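Local coordinates for core protein VP4 (Bluetongue virus, PDB 2JHP) that builds the cap on viral RNA, acting as a multifunctional capping assembly line within the inner capsid of the virus, at residues W479-I484 with L503-P508; C518-L523 with Y564-F569; V7-N12 with V48-D53; T84-I89 with D488-P493. One frame throughout, in Å; residues are numbered along the deposited sequence.

Contact 1: residues W479-I484 with L503-P508; sequences WRYPDI and LKEPIP
Tyr481 and Glu505 reach toward each other tip to tip, and this forms the tight part of the contact. Tyr481 CG is anti to the carbonyl carbon (chi1 -58°), which starts the ring toward Glu505. The phenol OH donates a hydrogen bond to Glu505 OE2 over 2.6 Å, arriving on the syn side of the carboxylate but 27° out of its plane. Ring and carboxylate planes stand 64° apart, and the carboxylate lies at the ring edge. Glu505 is buried, and its OE2 is also bonded to Tyr124 OH of helix 114-128, giving one oxygen two hydroxyl partners. Beside this pair, Arg480 CG packs 3.4 Å above the plane of the Tyr481 ring.

The guanidinium side is looser. Arg480 NE stands 3.7 Å from Glu505 OE1, a long salt bridge, and the bond suggested by the 2.5 Å between Arg480 NH2 and Pro506 O is doubtful, being both too short and strongly bent. Pro506 is exposed here, while Pro508 is buried: its CG meets Trp479 CZ3 at 4.0 Å, the two side chains crossing at about a right angle. Trp479 NE1 bonds to Ser593 O.

The contact joins the end of helix 470-480 to the chain leaving strand 499-503, the antiparallel seventh strand of a sheet with the methyltransferase order 3-2-1-4-5-7-6. Two hydroxyls on OE2 and a long salt bridge to OE1 would tend to favour the ionised form of this buried carboxylate.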
# COMPACT_ATOMS: atom_id res chain seq x y z
N TRP A 479 11.10 -16.92 -1.03
CA TRP A 479 11.47 -18.30 -0.78
C TRP A 479 10.28 -19.26 -0.75
O TRP A 479 10.35 -20.35 -1.29
CB TRP A 479 12.24 -18.34 0.54
CG TRP A 479 12.67 -19.67 1.04
CD1 TRP A 479 13.22 -20.68 0.32
CD2 TRP A 479 12.63 -20.11 2.39
NE1 TRP A 479 13.51 -21.74 1.14
CE2 TRP A 479 13.15 -21.42 2.42
CE3 TRP A 479 12.18 -19.53 3.59
CZ2 TRP A 479 13.25 -22.16 3.60
CZ3 TRP A 479 12.28 -20.27 4.77
CH2 TRP A 479 12.80 -21.57 4.76
N ARG A 480 9.18 -18.82 -0.12
CA ARG A 480 7.98 -19.62 0.07
C ARG A 480 6.96 -19.45 -1.08
O ARG A 480 6.29 -20.42 -1.46
CB ARG A 480 7.33 -19.28 1.42
CG ARG A 480 6.02 -20.03 1.74
CD ARG A 480 6.22 -21.19 2.69
NE ARG A 480 6.05 -20.81 4.09
CZ ARG A 480 6.50 -21.52 5.12
NH1 ARG A 480 7.18 -22.66 4.93
NH2 ARG A 480 6.29 -21.10 6.36
N TYR A 481 6.86 -18.25 -1.63
CA TYR A 481 5.91 -17.98 -2.72
C TYR A 481 6.58 -17.34 -3.93
O TYR A 481 6.36 -16.16 -4.20
CB TYR A 481 4.76 -17.12 -2.23
CG TYR A 481 3.97 -17.70 -1.08
CD1 TYR A 481 4.20 -17.29 0.22
CD2 TYR A 481 2.99 -18.67 -1.30
CE1 TYR A 481 3.47 -17.81 1.29
CE2 TYR A 481 2.26 -19.22 -0.24
CZ TYR A 481 2.51 -18.78 1.05
OH TYR A 481 1.79 -19.31 2.10
N PRO A 482 7.39 -18.12 -4.67
CA PRO A 482 8.18 -17.69 -5.82
C PRO A 482 7.48 -16.94 -6.96
O PRO A 482 8.15 -16.22 -7.69
CB PRO A 482 8.77 -19.00 -6.34
CG PRO A 482 8.87 -19.83 -5.13
CD PRO A 482 7.61 -19.55 -4.40
N ASP A 483 6.17 -17.09 -7.14
CA ASP A 483 5.50 -16.24 -8.13
C ASP A 483 4.52 -15.24 -7.57
O ASP A 483 3.83 -14.55 -8.32
CB ASP A 483 4.84 -17.04 -9.25
CG ASP A 483 5.68 -17.09 -10.52
OD1 ASP A 483 5.26 -17.76 -11.49
OD2 ASP A 483 6.76 -16.45 -10.56
N ILE A 484 4.46 -15.15 -6.24
CA ILE A 484 3.87 -13.98 -5.60
C ILE A 484 4.95 -12.90 -5.54
O ILE A 484 4.70 -11.76 -5.93
CB ILE A 484 3.27 -14.28 -4.20
CG1 ILE A 484 2.16 -15.33 -4.32
CG2 ILE A 484 2.67 -13.01 -3.62
CD1 ILE A 484 1.46 -15.68 -3.01
N LEU A 503 3.37 -12.18 9.66
CA LEU A 503 2.76 -13.04 8.63
C LEU A 503 2.06 -14.24 9.25
O LEU A 503 2.61 -14.88 10.14
CB LEU A 503 3.82 -13.54 7.65
CG LEU A 503 4.63 -12.58 6.79
CD1 LEU A 503 5.69 -13.32 6.02
CD2 LEU A 503 3.72 -11.87 5.83
N LYS A 504 0.85 -14.55 8.77
CA LYS A 504 0.16 -15.79 9.15
C LYS A 504 0.72 -16.94 8.31
O LYS A 504 0.08 -17.46 7.40
CB LYS A 504 -1.37 -15.68 9.00
CG LYS A 504 -2.14 -16.73 9.80
CD LYS A 504 -3.51 -16.21 10.18
CE LYS A 504 -4.23 -17.17 11.12
NZ LYS A 504 -5.36 -16.50 11.81
N GLU A 505 1.97 -17.28 8.64
CA GLU A 505 2.74 -18.33 7.98
C GLU A 505 3.37 -19.25 9.04
O GLU A 505 4.01 -18.75 9.98
CB GLU A 505 3.84 -17.70 7.12
CG GLU A 505 3.34 -17.06 5.83
CD GLU A 505 2.61 -18.05 4.95
OE1 GLU A 505 2.79 -19.28 5.13
OE2 GLU A 505 1.85 -17.60 4.07
N PRO A 506 3.19 -20.58 8.89
CA PRO A 506 3.73 -21.51 9.89
C PRO A 506 5.25 -21.53 9.85
O PRO A 506 5.84 -21.32 8.80
CB PRO A 506 3.15 -22.90 9.47
CG PRO A 506 2.87 -22.78 8.02
CD PRO A 506 2.51 -21.29 7.78
N ILE A 507 5.86 -21.78 11.00
CA ILE A 507 7.30 -22.01 11.10
C ILE A 507 7.71 -23.04 10.06
O ILE A 507 7.05 -24.06 9.92
CB ILE A 507 7.69 -22.51 12.51
CG1 ILE A 507 7.29 -21.50 13.59
CG2 ILE A 507 9.17 -22.81 12.57
CD1 ILE A 507 7.30 -22.05 15.01
N PRO A 508 8.78 -22.76 9.29
CA PRO A 508 9.23 -23.74 8.29
C PRO A 508 9.65 -25.06 8.91
O PRO A 508 9.97 -25.13 10.10
CB PRO A 508 10.45 -23.06 7.66
CG PRO A 508 10.26 -21.61 7.92
CD PRO A 508 9.61 -21.55 9.27

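Contact 2: residues C518-L523 with Y564-F569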
# COMPACT_ATOMS: atom_id res chain seq x y z
N CYS A 518 17.87 -15.02 9.30
CA CYS A 518 19.20 -14.75 9.83
C CYS A 518 20.09 -13.95 8.90
O CYS A 518 20.57 -14.45 7.88
CB CYS A 518 19.90 -16.06 10.20
SG CYS A 518 19.01 -17.03 11.43
N ARG A 519 20.30 -12.69 9.26
CA ARG A 519 21.27 -11.83 8.59
C ARG A 519 22.22 -11.25 9.64
O ARG A 519 23.41 -11.56 9.62
CB ARG A 519 20.56 -10.76 7.75
CG ARG A 519 19.92 -11.33 6.46
CD ARG A 519 18.67 -10.59 6.01
NE ARG A 519 17.51 -10.99 6.80
CZ ARG A 519 16.80 -10.17 7.57
NH1 ARG A 519 17.10 -8.87 7.64
NH2 ARG A 519 15.77 -10.65 8.27
N PHE A 520 21.67 -10.47 10.57
CA PHE A 520 22.37 -9.91 11.74
C PHE A 520 23.59 -9.06 11.36
O PHE A 520 24.65 -9.13 12.01
CB PHE A 520 22.75 -10.99 12.75
CG PHE A 520 21.59 -11.81 13.22
CD1 PHE A 520 21.56 -13.18 12.99
CD2 PHE A 520 20.52 -11.22 13.90
CE1 PHE A 520 20.49 -13.95 13.42
CE2 PHE A 520 19.44 -11.97 14.33
CZ PHE A 520 19.43 -13.34 14.09
N ILE A 521 23.42 -8.27 10.30
CA ILE A 521 24.48 -7.41 9.79
C ILE A 521 24.80 -6.33 10.83
O ILE A 521 23.91 -5.62 11.31
CB ILE A 521 24.10 -6.78 8.42
CG1 ILE A 521 23.83 -7.87 7.36
CG2 ILE A 521 25.17 -5.79 7.96
CD1 ILE A 521 25.00 -8.80 7.06
N GLY A 522 26.08 -6.24 11.18
CA GLY A 522 26.53 -5.24 12.13
C GLY A 522 26.55 -5.70 13.57
O GLY A 522 26.94 -4.93 14.47
N LEU A 523 26.16 -6.95 13.81
CA LEU A 523 26.06 -7.50 15.16
C LEU A 523 27.32 -7.28 16.01
O LEU A 523 27.22 -6.97 17.20
CB LEU A 523 25.68 -8.98 15.13
CG LEU A 523 25.30 -9.65 16.46
CD1 LEU A 523 24.00 -9.08 17.02
CD2 LEU A 523 25.20 -11.15 16.28
N TYR A 564 17.57 -4.99 15.51
CA TYR A 564 17.05 -6.12 14.69
C TYR A 564 15.61 -6.52 14.98
O TYR A 564 15.12 -6.36 16.10
CB TYR A 564 17.96 -7.36 14.79
CG TYR A 564 19.42 -7.01 14.59
CD1 TYR A 564 20.27 -6.85 15.69
CD2 TYR A 564 19.94 -6.79 13.31
CE1 TYR A 564 21.59 -6.51 15.52
CE2 TYR A 564 21.29 -6.44 13.14
CZ TYR A 564 22.09 -6.31 14.25
OH TYR A 564 23.39 -5.97 14.06
N VAL A 565 14.95 -7.02 13.93
CA VAL A 565 13.67 -7.70 14.06
C VAL A 565 13.73 -9.05 13.37
O VAL A 565 13.74 -9.13 12.15
CB VAL A 565 12.50 -6.90 13.44
CG1 VAL A 565 11.19 -7.66 13.60
CG2 VAL A 565 12.40 -5.50 14.05
N THR A 566 13.80 -10.12 14.16
CA THR A 566 13.70 -11.48 13.61
C THR A 566 12.73 -12.32 14.44
O THR A 566 12.26 -11.86 15.49
CB THR A 566 15.08 -12.16 13.50
OG1 THR A 566 14.98 -13.31 12.65
CG2 THR A 566 15.61 -12.58 14.89
N ASP A 567 12.43 -13.54 13.98
CA ASP A 567 11.39 -14.38 14.60
C ASP A 567 11.97 -15.29 15.69
O ASP A 567 12.67 -16.26 15.41
CB ASP A 567 10.61 -15.18 13.54
CG ASP A 567 9.35 -15.86 14.11
OD1 ASP A 567 8.53 -15.16 14.74
OD2 ASP A 567 9.17 -17.08 13.92
N LEU A 568 11.64 -14.96 16.94
CA LEU A 568 12.07 -15.74 18.10
C LEU A 568 11.62 -17.20 18.04
O LEU A 568 12.42 -18.10 18.26
CB LEU A 568 11.59 -15.10 19.41
CG LEU A 568 12.40 -13.90 19.91
CD1 LEU A 568 11.88 -13.48 21.28
CD2 LEU A 568 13.89 -14.20 19.98
N PHE A 569 10.35 -17.42 17.75
CA PHE A 569 9.80 -18.78 17.76
C PHE A 569 10.53 -19.69 16.78
O PHE A 569 10.98 -20.76 17.14
CB PHE A 569 8.31 -18.76 17.42
CG PHE A 569 7.50 -19.66 18.29
CD1 PHE A 569 6.47 -19.14 19.08
CD2 PHE A 569 7.76 -21.01 18.34
CE1 PHE A 569 5.73 -19.98 19.90
CE2 PHE A 569 7.03 -21.83 19.14
CZ PHE A 569 6.01 -21.33 19.93
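Phe520 and Tyr564 each carry CG anti to the carbonyl carbon and beside the backbone N (chi1 -56° and -48°), and with those torsions the two rings form a T-shaped stack. The edge of Phe520 points at the face of Tyr564, with centroids 6.0 Å apart and planes at 78°. Phe520 opens a type II beta turn that ends at Leu523, closed by the 3.2 Å bond from Leu523 N to Phe520 O; Gly522 is the N-cap of helix 523-533, so the turn feeds directly into that helix.

The Tyr564 hydroxyl meets the turn: OH donates to Ile521 O over 2.8 Å from above the carbonyl plane, while that oxygen lies in the plane of the ring, at its edge. Leu523 N is almost as near the hydroxyl, but the angle is too poor for a bond.

Further along, Thr566 CG2 lies 3.9 Å from Phe520 CE2, at the edge of that ring, and Thr566 OG1 is bonded to Leu517 O. Phe520 makes a second edge-to-face pair with His554 of helix 551-561, which ties the turn to its helical surroundings. On the same side of the tyrosine plane as Phe520, but over toward the CE1 rim, Leu523 CD1 rests 3.8 Å from Tyr564 CE1.

Contact 3: residues V7-N12 with V48-D53; sequences VLYVTN and VYAYGD
Tyr9 lies across from Ala50 and runs on to Gly52, spanning the end of the strand pair. CB sits 3.9 Å from Ala50 O. With CG anti to the backbone N (chi1 171°) and beside the carbonyl carbon, CG stays near that same oxygen, and CD1 comes closer to it, at 3.5 Å. CE1 then passes to the next acceptor, 3.2 Å from Gly52 O, and CZ remains close to it. The OH ends the path with a 2.8 Å hydrogen bond to Gly52 O, which lies in the plane of the ring at its edge; the donor is tilted 22° from the carbonyl plane. The phenol is thus anchored just beyond the last bridge of the neighbouring strand.

Backbone bonds set the register. Leu8 bonds in both directions: its N donates to Val48 O over 2.6 Å, and its O accepts from Ala50 N at 2.9 Å. Val10 N follows with 2.7 Å to Ala50 O. This ladder between strands 7-10 and 48-51, whose directions differ by 33°, belongs to a five-stranded parallel sheet of order 2-3-1-4-5, with 7-10 in the middle. Strand 67-71 flanks 7-10 on its other side, so strand 48-51, helix 59-64 and strand 67-71 make a beta-alpha-beta crossover over strand 7-10.

Val7 CG1 packs 3.7 Å from Ala50 CB on the face that Tyr9 shares. On the other face Leu8 crosses Tyr49 obliquely, its CB near Tyr49 CD1. Helix 99-112 packs against that side, and Glu103 OE2 is bonded to Tyr49 OH.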
# COMPACT_ATOMS: atom_id res chain seq x y z
N VAL A 7 23.65 -1.43 0.87
CA VAL A 7 24.92 -1.44 0.20
C VAL A 7 24.65 -0.95 -1.22
O VAL A 7 24.02 -1.64 -2.04
CB VAL A 7 25.58 -2.86 0.22
CG1 VAL A 7 26.88 -2.87 -0.57
CG2 VAL A 7 25.83 -3.31 1.66
N LEU A 8 25.10 0.27 -1.51
CA LEU A 8 24.87 0.89 -2.79
C LEU A 8 25.94 0.41 -3.74
O LEU A 8 27.03 1.00 -3.85
CB LEU A 8 24.85 2.41 -2.67
CG LEU A 8 23.90 3.05 -1.65
CD1 LEU A 8 24.06 4.59 -1.62
CD2 LEU A 8 22.45 2.65 -1.91
N TYR A 9 25.63 -0.69 -4.41
CA TYR A 9 26.58 -1.33 -5.30
C TYR A 9 26.51 -0.75 -6.70
O TYR A 9 25.44 -0.69 -7.32
CB TYR A 9 26.37 -2.84 -5.33
CG TYR A 9 27.20 -3.55 -6.38
CD1 TYR A 9 28.45 -4.08 -6.08
CD2 TYR A 9 26.72 -3.68 -7.70
CE1 TYR A 9 29.21 -4.72 -7.06
CE2 TYR A 9 27.47 -4.32 -8.68
CZ TYR A 9 28.71 -4.85 -8.35
OH TYR A 9 29.44 -5.47 -9.32
N VAL A 10 27.67 -0.34 -7.20
CA VAL A 10 27.79 0.20 -8.55
C VAL A 10 28.71 -0.67 -9.40
O VAL A 10 29.66 -1.27 -8.89
CB VAL A 10 28.27 1.67 -8.55
CG1 VAL A 10 27.35 2.53 -7.69
CG2 VAL A 10 29.72 1.78 -8.06
N THR A 11 28.42 -0.74 -10.70
CA THR A 11 29.24 -1.48 -11.65
C THR A 11 30.49 -0.68 -12.02
O THR A 11 30.62 0.49 -11.67
CB THR A 11 28.45 -1.90 -12.91
OG1 THR A 11 27.94 -0.74 -13.58
CG2 THR A 11 27.30 -2.81 -12.54
N ASN A 12 31.41 -1.34 -12.73
CA ASN A 12 32.77 -0.84 -12.91
C ASN A 12 32.91 0.52 -13.58
O ASN A 12 33.74 1.34 -13.15
CB ASN A 12 33.64 -1.89 -13.61
CG ASN A 12 33.92 -3.09 -12.73
OD1 ASN A 12 33.55 -4.22 -13.06
ND2 ASN A 12 34.56 -2.86 -11.58
N VAL A 48 26.60 2.70 2.17
CA VAL A 48 27.97 2.55 1.68
C VAL A 48 27.99 2.19 0.22
O VAL A 48 27.10 1.48 -0.27
CB VAL A 48 28.75 1.44 2.42
CG1 VAL A 48 29.34 1.97 3.67
CG2 VAL A 48 27.87 0.22 2.70
N TYR A 49 29.01 2.68 -0.47
CA TYR A 49 29.19 2.33 -1.86
C TYR A 49 30.03 1.08 -1.97
O TYR A 49 30.91 0.84 -1.15
CB TYR A 49 29.85 3.46 -2.62
CG TYR A 49 28.97 4.65 -2.85
CD1 TYR A 49 27.87 4.58 -3.71
CD2 TYR A 49 29.26 5.87 -2.24
CE1 TYR A 49 27.06 5.70 -3.94
CE2 TYR A 49 28.45 6.99 -2.46
CZ TYR A 49 27.37 6.89 -3.31
OH TYR A 49 26.59 8.00 -3.51
N ALA A 50 29.75 0.28 -2.99
CA ALA A 50 30.52 -0.92 -3.27
C ALA A 50 30.71 -1.13 -4.77
O ALA A 50 29.80 -0.91 -5.56
CB ALA A 50 29.85 -2.13 -2.64
N TYR A 51 31.91 -1.58 -5.14
CA TYR A 51 32.24 -1.98 -6.51
C TYR A 51 33.17 -3.20 -6.52
O TYR A 51 33.81 -3.50 -5.51
CB TYR A 51 32.90 -0.82 -7.27
CG TYR A 51 34.25 -0.38 -6.73
CD1 TYR A 51 35.41 -1.11 -6.99
CD2 TYR A 51 34.37 0.78 -5.95
CE1 TYR A 51 36.65 -0.71 -6.50
CE2 TYR A 51 35.61 1.19 -5.45
CZ TYR A 51 36.74 0.44 -5.73
OH TYR A 51 37.97 0.83 -5.24
N GLY A 52 33.25 -3.87 -7.67
CA GLY A 52 34.03 -5.11 -7.81
C GLY A 52 33.12 -6.29 -8.10
O GLY A 52 31.89 -6.14 -8.17
N ASP A 53 33.72 -7.47 -8.25
CA ASP A 53 32.99 -8.69 -8.66
C ASP A 53 32.06 -9.28 -7.59
O ASP A 53 32.50 -9.65 -6.51
CB ASP A 53 33.99 -9.74 -9.17
CG ASP A 53 33.34 -11.09 -9.43
OD1 ASP A 53 32.22 -11.12 -9.98
OD2 ASP A 53 33.94 -12.12 -9.08

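Contact 4: residues T84-I89 with D488-P493; sequences TVDVRI and DLTYDP
Thr84 and Asp488 form a polar bridge between the chain entering edge strand 87-88 of the parallel sheet and the loop that leads from helix 470-480 to helix 493-496. The evidence is a two-pronged grip on one carboxylate. Thr84 N donates to Asp488 OD1 over 2.9 Å with an N-H...O angle of 169°, and Thr84 OG1 donates to Asp488 OD2 over 2.7 Å; each oxygen uses its syn lone pair. Both donors face the same group because Thr84 OG1 stands beside its own backbone N (chi1 -53°). The two side chains cross at about a right angle.

A second pair is formed by buried Asp86 and Thr490, which slide past each other in opposite directions, with Thr490 CG2 3.4 Å and Thr490 OG1 3.2 Å from Asp86 OD2. The firmer partners of Asp86 are at OD1, which takes a salt bridge from Arg63 NH1 and a hydrogen bond from Phe69 N. Arg63 NH2 also bonds Leu489 O, tying the arginine to both segments.

A carboxylate with a donor on each oxygen and another paired with arginine are both consistent with ionised aspartates joining the sheet to the loop.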
# COMPACT_ATOMS: atom_id res chain seq x y z
N THR A 84 17.82 -7.56 -12.93
CA THR A 84 17.49 -6.24 -13.47
C THR A 84 18.04 -5.14 -12.56
O THR A 84 17.90 -5.21 -11.34
CB THR A 84 15.96 -6.05 -13.63
OG1 THR A 84 15.42 -7.13 -14.39
CG2 THR A 84 15.64 -4.74 -14.33
N VAL A 85 18.68 -4.15 -13.17
CA VAL A 85 19.30 -3.04 -12.45
C VAL A 85 18.27 -2.20 -11.69
O VAL A 85 17.30 -1.72 -12.27
CB VAL A 85 20.18 -2.18 -13.42
CG1 VAL A 85 20.34 -0.77 -12.94
CG2 VAL A 85 21.55 -2.82 -13.57
N ASP A 86 18.47 -2.06 -10.38
CA ASP A 86 17.59 -1.29 -9.50
C ASP A 86 17.55 0.20 -9.85
O ASP A 86 16.48 0.77 -10.02
CB ASP A 86 17.99 -1.44 -8.03
CG ASP A 86 17.69 -2.82 -7.46
OD1 ASP A 86 18.41 -3.23 -6.52
OD2 ASP A 86 16.75 -3.50 -7.94
N VAL A 87 18.73 0.81 -9.94
CA VAL A 87 18.85 2.22 -10.31
C VAL A 87 19.63 2.30 -11.60
O VAL A 87 20.83 2.00 -11.62
CB VAL A 87 19.59 3.05 -9.22
CG1 VAL A 87 19.56 4.55 -9.56
CG2 VAL A 87 19.01 2.82 -7.86
N ARG A 88 18.98 2.71 -12.68
CA ARG A 88 19.71 2.90 -13.94
C ARG A 88 20.17 4.34 -14.12
O ARG A 88 19.36 5.24 -14.31
CB ARG A 88 18.93 2.40 -15.16
CG ARG A 88 19.80 2.32 -16.39
CD ARG A 88 19.19 1.51 -17.50
NE ARG A 88 20.15 1.36 -18.59
CZ ARG A 88 19.95 0.65 -19.70
NH1 ARG A 88 18.80 0.01 -19.89
NH2 ARG A 88 20.90 0.58 -20.62
N ILE A 89 21.48 4.52 -14.05
CA ILE A 89 22.13 5.81 -14.23
C ILE A 89 22.19 6.16 -15.70
O ILE A 89 22.76 5.41 -16.49
CB ILE A 89 23.55 5.83 -13.62
CG1 ILE A 89 23.52 5.40 -12.16
CG2 ILE A 89 24.19 7.21 -13.79
CD1 ILE A 89 22.67 6.30 -11.26
N ASP A 488 13.59 -11.23 -8.85
CA ASP A 488 14.03 -10.05 -9.58
C ASP A 488 13.43 -8.70 -9.07
O ASP A 488 13.79 -7.62 -9.55
CB ASP A 488 13.72 -10.26 -11.06
CG ASP A 488 14.52 -9.37 -11.96
OD1 ASP A 488 15.75 -9.30 -11.81
OD2 ASP A 488 13.90 -8.73 -12.81
N LEU A 489 12.52 -8.80 -8.10
CA LEU A 489 11.90 -7.64 -7.47
C LEU A 489 12.88 -6.50 -7.19
O LEU A 489 13.88 -6.67 -6.49
CB LEU A 489 11.24 -8.05 -6.14
CG LEU A 489 10.48 -6.95 -5.40
CD1 LEU A 489 9.22 -6.54 -6.17
CD2 LEU A 489 10.11 -7.39 -3.99
N THR A 490 12.57 -5.33 -7.75
CA THR A 490 13.32 -4.13 -7.46
C THR A 490 12.72 -3.50 -6.21
O THR A 490 11.55 -3.11 -6.19
CB THR A 490 13.30 -3.16 -8.65
OG1 THR A 490 14.07 -3.74 -9.71
CG2 THR A 490 13.88 -1.79 -8.28
N TYR A 491 13.54 -3.44 -5.17
CA TYR A 491 13.15 -2.80 -3.93
C TYR A 491 14.38 -2.41 -3.13
O TYR A 491 15.50 -2.78 -3.46
CB TYR A 491 12.21 -3.69 -3.12
CG TYR A 491 12.91 -4.82 -2.44
CD1 TYR A 491 13.07 -4.82 -1.06
CD2 TYR A 491 13.44 -5.88 -3.16
CE1 TYR A 491 13.72 -5.86 -0.41
CE2 TYR A 491 14.09 -6.91 -2.53
CZ TYR A 491 14.23 -6.91 -1.16
OH TYR A 491 14.88 -7.94 -0.52
N ASP A 492 14.16 -1.66 -2.07
CA ASP A 492 15.22 -1.07 -1.30
C ASP A 492 15.24 -1.72 0.08
O ASP A 492 14.37 -1.49 0.92
CB ASP A 492 15.00 0.46 -1.27
CG ASP A 492 15.90 1.18 -0.30
OD1 ASP A 492 16.81 0.57 0.33
OD2 ASP A 492 15.68 2.40 -0.14
N PRO A 493 16.24 -2.60 0.30
CA PRO A 493 16.34 -3.34 1.56
C PRO A 493 16.40 -2.46 2.83
O PRO A 493 15.79 -2.83 3.85
CB PRO A 493 17.61 -4.17 1.37
CG PRO A 493 17.67 -4.36 -0.15
CD PRO A 493 17.28 -3.01 -0.66

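Contacts 3 and 4 both reach the five-stranded parallel sheet, with centres 13 Å apart and nearest atoms about 6 Å apart. Contact 4 connects that sheet to residues 488-493, which lie in sequence between the segments of contact 1; these two contacts alternate along the chain, their centres 22 Å apart. Contacts 1 and 2 touch: Ile507 CD1 packs 3.5 Å from Phe569 CD2. Contact 2 stays about 7 Å, nearest atoms, from both contacts 3 and 4. Contact 4 lies close to a ligand: the Tyr491 side chain is about 8 Å from a bound guanine, and nearby Trp495 lines a guanine pocket. Contact 1 instead leans on helix 114-128, which supplies Phe117 and Arg122 to that pocket.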